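Local coordinates for protein 24-sterol C-methyltransferase (Haloferax volcanii, PDB 6F5Z) that probably transfers methyl groups from S-adenosylmethionine to an unidentified substrate, as a class I methyltransferase working in complex with the Trm112 activator, at residues 66-71 / 97-102; 34-39 / 104-109. One frame throughout, in Å; residues are numbered along the deposited sequence.

Contact 1: 66-71 / 97-102; sequences FGLDGS and LPFDDD. With SAH (S-adenosyl-L-homocysteine), chain G.
Strand 64-69 belongs to the Rossmann-like sheet of a class I methyltransferase and ends in the acidic residue that grips the ribose of SAH. Phe66 offers a ring face to Phe99. The rings form a T-shaped pair with centroids 5.3 Å apart and planes at 74°. Phe99 CE1 comes closest, 3.7 Å from Phe66 CG, above the Phe66 face and offset toward its rim; CZ lies beside Phe66 CB. Phe66 also packs on Ile8, and Phe99 on Leu9, of the UPF0434 family protein chain. Leu68 points its CD1 at the loop and meets Pro98 CD tip to tip at 3.7 Å. Its CD2 lies 4.0 Å from SAH C2, so one leucine spans loop and adenine. Asp69 accepts both ribose hydroxyls: O2' of SAH is 2.6 Å from OD1 and O3' is 2.7 Å from OD2. Gly48 N also binds OD2, which helps fix the carboxylate. An alanine at Asp69 would probably weaken ribose binding and loosen the turn to Ser71, since both carboxylate acceptors go. Gly70 follows with its N 3.0 Å from SAH N3. Ser71 N donates to Asp69 OD1 (3.0 Å), which accepts with its anti lone pair, closing an Asx turn.

Contact 2: 34-39 / 104-109; sequences MPVEEG and VDHVWS
An inverse gamma turn centred on Pro35 folds the 34-39 loop against the imidazole of His106. The turn is closed by a weak bond from Val36 N to Met34 O. His106 CE1 lies 3.7 Å from Pro35 O, and NE2 lies 3.9 Å from Pro35 CG. Val36 meets the same ring, its CA 4.0 Å from His106 CE1. The imidazole thus packs obliquely against Pro35 and Val36. Met34 reaches across from the loop to His106 and Trp108. Its chain bends at chi3 (74°), and the methyl CE comes 3.7 Å from His106 CB. The sulfur makes a Met-aromatic contact with the indole: SD is 3.9 Å from Trp108 CE3. It approaches the six-membered ring obliquely, 63° off the normal. Thr41 N is hydrogen-bonded to Asp105 OD2, at the corner in the chain. The contact packs the loop after helix 16-33 onto the central strand of the Rossmann-like sheet. Pro35 also packs on Ala180 of the second subunit. The loop joins helix 16-33 to strand 41-45, which runs parallel beside strand 104-110. Leu56 of helix 51-60 also touches Met34, while Tyr137 of strand 134-140 touches both Met34 and Pro35.

From the N terminus, the chain leaves helix 16-33 and enters 34-39, the first half of contact 2. It then forms strand 41-45, helix 51-60 and strand 64-69, whose end and following turn form the first half of contact 1. Helix 72-80 and strand 87-91 follow before 97-102 returns to close contact 1. Shortly after, 104-109 closes contact 2. Contact 1 is therefore nested inside the larger loop of contact 2, and their second halves are nearly continuous. Strand 41-45 lies between strands 64-69 and 104-110. Contact 1 ties loop 97-102 to strand 64-69; contact 2 ties loop 34-39 to strand 104-110. The centres of the two contacts are about 14 Å apart.

Contact 1: 66-71 / 97-102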
loop_
_atom_site.group_PDB
_atom_site.type_symbol
_atom_site.label_atom_id
_atom_site.label_comp_id
_atom_site.label_asym_id
_atom_site.label_seq_id
_atom_site.Cartn_x
_atom_site.Cartn_y
_atom_site.Cartn_z
ATOM N N PHE B 66 -17.528 -3.984 11.990
ATOM C CA PHE B 66 -18.329 -2.983 12.689
ATOM C C PHE B 66 -18.496 -1.802 11.756
ATOM O O PHE B 66 -17.487 -1.194 11.381
ATOM C CB PHE B 66 -17.653 -2.488 13.969
ATOM C CG PHE B 66 -17.411 -3.543 15.006
ATOM C CD1 PHE B 66 -16.313 -4.393 14.913
ATOM C CD2 PHE B 66 -18.282 -3.699 16.074
ATOM C CE1 PHE B 66 -16.114 -5.407 15.845
ATOM C CE2 PHE B 66 -18.061 -4.689 17.035
ATOM C CZ PHE B 66 -16.988 -5.545 16.912
ATOM N N GLY B 67 -19.736 -1.500 11.383
ATOM C CA GLY B 67 -20.044 -0.374 10.514
ATOM C C GLY B 67 -20.584 0.751 11.374
ATOM O O GLY B 67 -21.689 0.642 11.932
ATOM N N LEU B 68 -19.772 1.786 11.562
ATOM C CA LEU B 68 -20.104 2.908 12.432
ATOM C C LEU B 68 -20.644 4.060 11.558
ATOM O O LEU B 68 -20.084 4.358 10.494
ATOM C CB LEU B 68 -18.841 3.358 13.211
ATOM C CG LEU B 68 -19.004 4.578 14.138
ATOM C CD1 LEU B 68 -18.106 4.462 15.334
ATOM C CD2 LEU B 68 -18.616 5.918 13.422
ATOM N N ASP B 69 -21.737 4.709 12.006
ATOM C CA ASP B 69 -22.289 5.829 11.250
ATOM C C ASP B 69 -22.980 6.750 12.231
ATOM O O ASP B 69 -23.508 6.307 13.242
ATOM C CB ASP B 69 -23.243 5.371 10.146
ATOM C CG ASP B 69 -23.291 6.377 9.034
ATOM O OD1 ASP B 69 -24.013 7.405 9.182
ATOM O OD2 ASP B 69 -22.598 6.166 8.027
ATOM N N GLY B 70 -22.926 8.036 11.971
ATOM C CA GLY B 70 -23.594 9.001 12.845
ATOM C C GLY B 70 -25.082 9.142 12.542
ATOM O O GLY B 70 -25.788 9.850 13.268
ATOM N N SER B 71 -25.558 8.518 11.446
ATOM C CA SER B 71 -26.964 8.524 11.040
ATOM C C SER B 71 -27.646 7.219 11.466
ATOM O O SER B 71 -27.374 6.166 10.873
ATOM C CB SER B 71 -27.106 8.731 9.534
ATOM O OG SER B 71 -28.408 8.378 9.081
ATOM N N LEU B 97 -14.124 7.263 19.114
ATOM C CA LEU B 97 -14.433 5.896 18.657
ATOM C C LEU B 97 -14.632 4.966 19.841
ATOM O O LEU B 97 -13.743 4.849 20.689
ATOM C CB LEU B 97 -13.376 5.356 17.700
ATOM C CG LEU B 97 -13.089 6.263 16.484
ATOM C CD1 LEU B 97 -11.981 5.637 15.579
ATOM C CD2 LEU B 97 -14.369 6.564 15.677
ATOM N N PRO B 98 -15.773 4.236 19.831
ATOM C CA PRO B 98 -16.149 3.416 20.983
ATOM C C PRO B 98 -15.554 2.020 20.933
ATOM O O PRO B 98 -16.243 1.028 21.181
ATOM C CB PRO B 98 -17.683 3.427 20.918
ATOM C CG PRO B 98 -17.972 3.425 19.450
ATOM C CD PRO B 98 -16.878 4.302 18.847
ATOM N N PHE B 99 -14.243 1.963 20.646
ATOM C CA PHE B 99 -13.496 0.713 20.601
ATOM C C PHE B 99 -12.286 0.799 21.472
ATOM O O PHE B 99 -11.660 1.876 21.590
ATOM C CB PHE B 99 -13.045 0.372 19.169
ATOM C CG PHE B 99 -14.188 0.287 18.208
ATOM C CD1 PHE B 99 -14.909 -0.890 18.065
ATOM C CD2 PHE B 99 -14.548 1.380 17.432
ATOM C CE1 PHE B 99 -16.023 -0.941 17.225
ATOM C CE2 PHE B 99 -15.643 1.314 16.566
ATOM C CZ PHE B 99 -16.381 0.165 16.489
ATOM N N ASP B 100 -11.939 -0.336 22.103
ATOM C CA ASP B 100 -10.765 -0.424 22.955
ATOM C C ASP B 100 -9.469 -0.124 22.209
ATOM O O ASP B 100 -9.402 -0.317 20.989
ATOM C CB ASP B 100 -10.635 -1.864 23.476
ATOM C CG ASP B 100 -11.620 -2.226 24.557
ATOM O OD1 ASP B 100 -12.244 -1.305 25.127
ATOM O OD2 ASP B 100 -11.741 -3.432 24.868
ATOM N N ASP B 101 -8.420 0.271 22.941
ATOM C CA ASP B 101 -7.109 0.432 22.328
ATOM C C ASP B 101 -6.666 -0.899 21.716
ATOM O O ASP B 101 -6.900 -1.956 22.300
ATOM C CB ASP B 101 -6.033 0.806 23.371
ATOM C CG ASP B 101 -6.179 2.147 24.049
ATOM O OD1 ASP B 101 -7.244 2.768 23.911
ATOM O OD2 ASP B 101 -5.240 2.545 24.779
ATOM N N ASP B 102 -5.987 -0.851 20.570
ATOM C CA ASP B 102 -5.351 -2.018 19.957
ATOM C C ASP B 102 -6.289 -3.212 19.843
ATOM O O ASP B 102 -5.904 -4.338 20.190
ATOM C CB ASP B 102 -4.087 -2.420 20.749
ATOM C CG ASP B 102 -2.994 -1.383 20.938
ATOM O OD1 ASP B 102 -3.026 -0.341 20.251
ATOM O OD2 ASP B 102 -2.104 -1.612 21.767
HETATM N N SAH G . -18.877 4.920 2.976
HETATM C CA SAH G . -20.198 5.054 2.306
HETATM C CB SAH G . -21.012 6.341 2.728
HETATM C CG SAH G . -20.322 7.641 2.330
HETATM S SD SAH G . -21.332 9.086 2.826
HETATM C C SAH G . -20.070 5.029 0.760
HETATM O O SAH G . -18.853 4.868 0.319
HETATM O OXT SAH G . -21.033 5.136 0.036
HETATM C "C5'" SAH G . -20.623 9.557 4.422
HETATM C "C4'" SAH G . -21.102 8.698 5.578
HETATM O "O4'" SAH G . -20.372 9.107 6.764
HETATM C "C3'" SAH G . -22.589 8.929 5.872
HETATM O "O3'" SAH G . -23.318 7.707 5.992
HETATM C "C2'" SAH G . -22.574 9.824 7.116
HETATM O "O2'" SAH G . -23.710 9.702 7.969
HETATM C "C1'" SAH G . -21.285 9.390 7.812
HETATM N N9 SAH G . -20.678 10.415 8.665
HETATM C C8 SAH G . -20.317 11.689 8.299
HETATM N N7 SAH G . -19.748 12.379 9.258
HETATM C C5 SAH G . -19.726 11.498 10.329
HETATM C C6 SAH G . -19.252 11.621 11.655
HETATM N N6 SAH G . -18.713 12.740 12.159
HETATM N N1 SAH G . -19.390 10.549 12.476
HETATM C C2 SAH G . -19.984 9.444 12.003
HETATM N N3 SAH G . -20.467 9.212 10.780
HETATM C C4 SAH G . -20.301 10.285 9.978
#

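Contact 2: 34-39 / 104-109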
loop_
_atom_site.group_PDB
_atom_site.type_symbol
_atom_site.label_atom_id
_atom_site.label_comp_id
_atom_site.label_asym_id
_atom_site.label_seq_id
_atom_site.Cartn_x
_atom_site.Cartn_y
_atom_site.Cartn_z
ATOM N N MET B 34 -6.527 -4.246 0.473
ATOM C CA MET B 34 -6.374 -4.395 1.923
ATOM C C MET B 34 -5.760 -5.726 2.285
ATOM O O MET B 34 -6.210 -6.764 1.786
ATOM C CB MET B 34 -7.706 -4.175 2.649
ATOM C CG MET B 34 -8.180 -2.789 2.479
ATOM S SD MET B 34 -9.670 -2.469 3.474
ATOM C CE MET B 34 -8.967 -2.371 5.169
ATOM N N PRO B 35 -4.746 -5.709 3.182
ATOM C CA PRO B 35 -4.034 -6.961 3.519
ATOM C C PRO B 35 -4.740 -7.762 4.607
ATOM O O PRO B 35 -4.165 -8.112 5.639
ATOM C CB PRO B 35 -2.691 -6.419 4.025
ATOM C CG PRO B 35 -3.062 -5.178 4.695
ATOM C CD PRO B 35 -4.133 -4.536 3.847
ATOM N N VAL B 36 -6.021 -8.028 4.377
ATOM C CA VAL B 36 -6.845 -8.770 5.329
ATOM C C VAL B 36 -6.455 -10.220 5.361
ATOM O O VAL B 36 -6.304 -10.847 4.302
ATOM C CB VAL B 36 -8.325 -8.651 4.854
ATOM C CG1 VAL B 36 -9.239 -9.617 5.617
ATOM C CG2 VAL B 36 -8.815 -7.217 4.987
ATOM N N GLU B 37 -6.419 -10.786 6.581
ATOM C CA GLU B 37 -6.245 -12.216 6.814
ATOM C C GLU B 37 -7.633 -12.719 7.198
ATOM O O GLU B 37 -8.418 -11.995 7.817
ATOM C CB GLU B 37 -5.273 -12.506 7.949
ATOM C CG GLU B 37 -3.838 -12.092 7.649
ATOM C CD GLU B 37 -3.206 -12.719 6.411
ATOM O OE1 GLU B 37 -3.701 -13.762 5.923
ATOM O OE2 GLU B 37 -2.248 -12.110 5.890
ATOM N N GLU B 38 -7.957 -13.965 6.807
ATOM C CA GLU B 38 -9.246 -14.523 7.181
ATOM C C GLU B 38 -9.421 -14.417 8.689
ATOM O O GLU B 38 -8.501 -14.741 9.470
ATOM C CB GLU B 38 -9.320 -16.014 6.789
ATOM C CG GLU B 38 -9.399 -16.250 5.282
ATOM C CD GLU B 38 -8.095 -16.256 4.510
ATOM O OE1 GLU B 38 -7.032 -15.983 5.113
ATOM O OE2 GLU B 38 -8.131 -16.611 3.310
ATOM N N GLY B 39 -10.625 -13.960 9.086
ATOM C CA GLY B 39 -10.930 -13.818 10.498
ATOM C C GLY B 39 -10.678 -12.433 11.081
ATOM O O GLY B 39 -11.027 -12.161 12.237
ATOM N N VAL B 104 -8.540 -3.531 16.907
ATOM C CA VAL B 104 -9.029 -3.610 15.509
ATOM C C VAL B 104 -7.905 -3.953 14.574
ATOM O O VAL B 104 -6.824 -3.359 14.666
ATOM C CB VAL B 104 -9.765 -2.284 15.140
ATOM C CG1 VAL B 104 -10.174 -2.252 13.683
ATOM C CG2 VAL B 104 -11.006 -2.121 16.038
ATOM N N ASP B 105 -8.153 -4.887 13.625
ATOM C CA ASP B 105 -7.071 -5.216 12.688
ATOM C C ASP B 105 -6.921 -4.185 11.578
ATOM O O ASP B 105 -5.791 -3.892 11.183
ATOM C CB ASP B 105 -7.289 -6.609 12.085
ATOM C CG ASP B 105 -7.241 -7.714 13.141
ATOM O OD1 ASP B 105 -6.177 -7.893 13.758
ATOM O OD2 ASP B 105 -8.302 -8.285 13.452
ATOM N N HIS B 106 -8.061 -3.682 11.025
ATOM C CA HIS B 106 -7.980 -2.675 9.970
ATOM C C HIS B 106 -9.172 -1.747 10.050
ATOM O O HIS B 106 -10.245 -2.139 10.537
ATOM C CB HIS B 106 -7.975 -3.299 8.564
ATOM C CG HIS B 106 -6.910 -4.313 8.364
ATOM N ND1 HIS B 106 -7.159 -5.682 8.533
ATOM C CD2 HIS B 106 -5.605 -4.123 8.087
ATOM C CE1 HIS B 106 -5.989 -6.270 8.341
ATOM N NE2 HIS B 106 -5.019 -5.394 8.087
ATOM N N VAL B 107 -8.960 -0.508 9.591
ATOM C CA VAL B 107 -10.057 0.479 9.523
ATOM C C VAL B 107 -10.141 0.904 8.055
ATOM O O VAL B 107 -9.123 1.167 7.400
ATOM C CB VAL B 107 -9.740 1.709 10.417
ATOM C CG1 VAL B 107 -10.791 2.815 10.242
ATOM C CG2 VAL B 107 -9.675 1.294 11.886
ATOM N N TRP B 108 -11.383 0.986 7.544
ATOM C CA TRP B 108 -11.700 1.428 6.205
ATOM C C TRP B 108 -12.599 2.652 6.314
ATOM O O TRP B 108 -13.476 2.704 7.176
ATOM C CB TRP B 108 -12.518 0.323 5.490
ATOM C CG TRP B 108 -13.281 0.793 4.281
ATOM C CD1 TRP B 108 -14.582 1.221 4.248
ATOM C CD2 TRP B 108 -12.760 0.969 2.951
ATOM N NE1 TRP B 108 -14.926 1.603 2.954
ATOM C CE2 TRP B 108 -13.811 1.490 2.150
ATOM C CE3 TRP B 108 -11.498 0.739 2.360
ATOM C CZ2 TRP B 108 -13.665 1.687 0.773
ATOM C CZ3 TRP B 108 -11.337 0.979 1.001
ATOM C CH2 TRP B 108 -12.409 1.491 0.231
ATOM N N SER B 109 -12.408 3.620 5.429
ATOM C CA SER B 109 -13.355 4.713 5.326
ATOM C C SER B 109 -13.389 5.212 3.884
ATOM O O SER B 109 -12.348 5.518 3.305
ATOM C CB SER B 109 -13.030 5.818 6.321
ATOM O OG SER B 109 -13.968 6.880 6.218
#